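Local atomic coordinates of CRISPR system Cmr subunit Cmr1-1 (PDB entry 4W8Z), a protein that forms part of the RNA-binding cap of the type III-B Cmr ribonucleoprotein complex, which provides CRISPR immunity against invading nucleic acids. Residues 54-58 with 217-221. Residues are numbered along the deposited sequence; the frame is centred on the assembly and turned at random.
Sequences FGDDA and LPSYA
Tyr-220 reaches from the 217-221 loop to the turn at Gly-55. Its CB makes no close contact with residues 54-58, but CG is set between the backbone N and the carbonyl carbon (chi1 39°), and the end of the side chain comes nearer to them. One face of the ring is covered by Pro-218 of its own loop, whose CB lies 4.3 Å above the ring plane, over the centre. Farther out the ring meets the turn: CE1 comes within 4.4 Å of Ala-58 CB, an apolar touch made obliquely to the ring. CZ and OH end at the carbonyl oxygen of Gly-55; the model places OH too near Gly-55 O for a reliable contact, so whether a hydrogen bond forms is doubtful. Beside it, Pro-218 meets the same glycine through its ring, CG being 3.9 Å from Gly-55 CA. The CA atoms of Gly-55 and Pro-218 are the nearest across the segments, 4.6 Å apart. Leu-61 of helix 58-69 also touches Tyr-220, and Phe-54 turns its ring away to pack on that helix. The Pro-218 backbone is hydrogen-bonded to Ser-305, which ties the tyrosine's loop to a second loop. Gly-55, the first residue past helix 38-54, has positive phi (54°), which favours glycine, and is the second residue of a type II' turn from Phe-54 to Asp-57, closed by Asp-57 N to Phe-54 O at 3.1 Å. Asp-57 then N-caps the next helix, its OD2 accepting from Lys-60 N. Tyrosine and proline thus join the loop that precedes strand 226-231 to the tight turn linking helices 38-54 and 58-69 of the N-terminal RAMP-family region; the helix-to-helix link itself is a type II' beta turn followed by an Asp N-cap.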
ATOM      1  N   PHE A  54       8.547  15.432  10.602  1.00 98.85           N
ATOM      2  CA  PHE A  54       8.180  16.829  10.414  1.00105.76           C
ATOM      3  C   PHE A  54       6.822  17.147  11.027  1.00115.29           C
ATOM      4  O   PHE A  54       6.572  18.279  11.438  1.00114.74           O
ATOM      5  CB  PHE A  54       8.192  17.178   8.927  1.00 99.80           C
ATOM      6  CG  PHE A  54       9.555  17.108   8.308  1.00 98.75           C
ATOM      7  CD1 PHE A  54      10.687  17.296   9.082  1.00100.92           C
ATOM      8  CD2 PHE A  54       9.707  16.851   6.956  1.00105.85           C
ATOM      9  CE1 PHE A  54      11.947  17.234   8.523  1.00111.37           C
ATOM     10  CE2 PHE A  54      10.966  16.786   6.388  1.00110.67           C
ATOM     11  CZ  PHE A  54      12.087  16.978   7.174  1.00113.12           C
ATOM     12  N   GLY A  55       5.955  16.141  11.090  1.00132.87           N
ATOM     13  CA  GLY A  55       4.648  16.279  11.709  1.00142.93           C
ATOM     14  C   GLY A  55       3.815  17.425  11.164  1.00145.09           C
ATOM     15  O   GLY A  55       3.371  17.396  10.018  1.00149.22           O
ATOM     16  N   ASP A  56       3.613  18.440  11.996  1.00140.76           N
ATOM     17  CA  ASP A  56       2.806  19.601  11.638  1.00135.68           C
ATOM     18  C   ASP A  56       3.367  20.379  10.446  1.00131.14           C
ATOM     19  O   ASP A  56       2.626  20.767   9.543  1.00126.88           O
ATOM     20  CB  ASP A  56       2.677  20.529  12.850  1.00140.31           C
ATOM     21  CG  ASP A  56       3.985  20.680  13.612  1.00145.78           C
ATOM     22  OD1 ASP A  56       4.752  21.618  13.304  1.00143.90           O
ATOM     23  OD2 ASP A  56       4.248  19.858  14.518  1.00143.97           O
ATOM     24  N   ASP A  57       4.680  20.595  10.451  1.00130.39           N
ATOM     25  CA  ASP A  57       5.354  21.418   9.447  1.00124.33           C
ATOM     26  C   ASP A  57       5.239  20.848   8.033  1.00124.49           C
ATOM     27  O   ASP A  57       6.202  20.287   7.508  1.00124.44           O
ATOM     28  CB  ASP A  57       6.831  21.576   9.821  1.00126.52           C
ATOM     29  CG  ASP A  57       7.492  22.755   9.131  1.00134.14           C
ATOM     30  OD1 ASP A  57       8.416  23.345   9.728  1.00136.97           O
ATOM     31  OD2 ASP A  57       7.096  23.098   7.997  1.00138.75           O
ATOM     32  N   ALA A  58       4.072  21.015   7.415  1.00123.63           N
ATOM     33  CA  ALA A  58       3.814  20.460   6.086  1.00120.14           C
ATOM     34  C   ALA A  58       4.633  21.154   4.999  1.00121.08           C
ATOM     35  O   ALA A  58       4.900  20.575   3.945  1.00119.91           O
ATOM     36  CB  ALA A  58       2.329  20.543   5.756  1.00112.23           C
ATOM     37  N   LEU A 217       0.200  14.118  16.710  1.00121.65           N
ATOM     38  CA  LEU A 217      -0.280  13.459  15.494  1.00114.59           C
ATOM     39  C   LEU A 217      -0.378  14.377  14.274  1.00107.57           C
ATOM     40  O   LEU A 217      -1.047  15.408  14.318  1.00108.22           O
ATOM     41  CB  LEU A 217      -1.645  12.824  15.757  1.00104.74           C
ATOM     42  CG  LEU A 217      -2.123  11.830  14.698  1.00106.39           C
ATOM     43  CD1 LEU A 217      -1.263  10.578  14.710  1.00100.92           C
ATOM     44  CD2 LEU A 217      -3.587  11.480  14.904  1.00108.95           C
ATOM     45  N   PRO A 218       0.298  14.000  13.176  1.00 94.20           N
ATOM     46  CA  PRO A 218       0.265  14.752  11.918  1.00 85.53           C
ATOM     47  C   PRO A 218      -1.094  14.640  11.242  1.00 94.11           C
ATOM     48  O   PRO A 218      -1.891  13.779  11.616  1.00 88.02           O
ATOM     49  CB  PRO A 218       1.348  14.074  11.066  1.00 76.75           C
ATOM     50  CG  PRO A 218       2.184  13.298  12.039  1.00 74.14           C
ATOM     51  CD  PRO A 218       1.240  12.873  13.109  1.00 81.03           C
ATOM     52  N   SER A 219      -1.348  15.492  10.254  1.00 95.17           N
ATOM     53  CA  SER A 219      -2.630  15.488   9.562  1.00 99.44           C
ATOM     54  C   SER A 219      -2.561  14.705   8.255  1.00 98.23           C
ATOM     55  O   SER A 219      -3.439  14.829   7.400  1.00104.42           O
ATOM     56  CB  SER A 219      -3.095  16.916   9.291  1.00102.50           C
ATOM     57  OG  SER A 219      -2.193  17.580   8.428  1.00110.01           O
ATOM     58  N   TYR A 220      -1.513  13.904   8.105  1.00 94.64           N
ATOM     59  CA  TYR A 220      -1.360  13.048   6.937  1.00 87.59           C
ATOM     60  C   TYR A 220      -0.782  11.700   7.363  1.00 81.46           C
ATOM     61  O   TYR A 220      -0.260  11.562   8.470  1.00 88.04           O
ATOM     62  CB  TYR A 220      -0.477  13.720   5.876  1.00 91.28           C
ATOM     63  CG  TYR A 220       0.702  14.499   6.433  1.00102.50           C
ATOM     64  CD1 TYR A 220       0.559  15.824   6.830  1.00105.91           C
ATOM     65  CD2 TYR A 220       1.957  13.913   6.553  1.00106.45           C
ATOM     66  CE1 TYR A 220       1.628  16.541   7.342  1.00110.39           C
ATOM     67  CE2 TYR A 220       3.035  14.623   7.061  1.00111.33           C
ATOM     68  CZ  TYR A 220       2.864  15.939   7.452  1.00114.53           C
ATOM     69  OH  TYR A 220       3.926  16.657   7.963  1.00110.53           O
ATOM     70  N   ALA A 221      -0.894  10.705   6.488  1.00 77.35           N
ATOM     71  CA  ALA A 221      -0.420   9.361   6.789  1.00 72.78           C
ATOM     72  C   ALA A 221       1.092   9.328   6.948  1.00 76.36           C
ATOM     73  O   ALA A 221       1.828   9.875   6.125  1.00 85.83           O
ATOM     74  CB  ALA A 221      -0.853   8.388   5.704  1.00 72.31           C
TER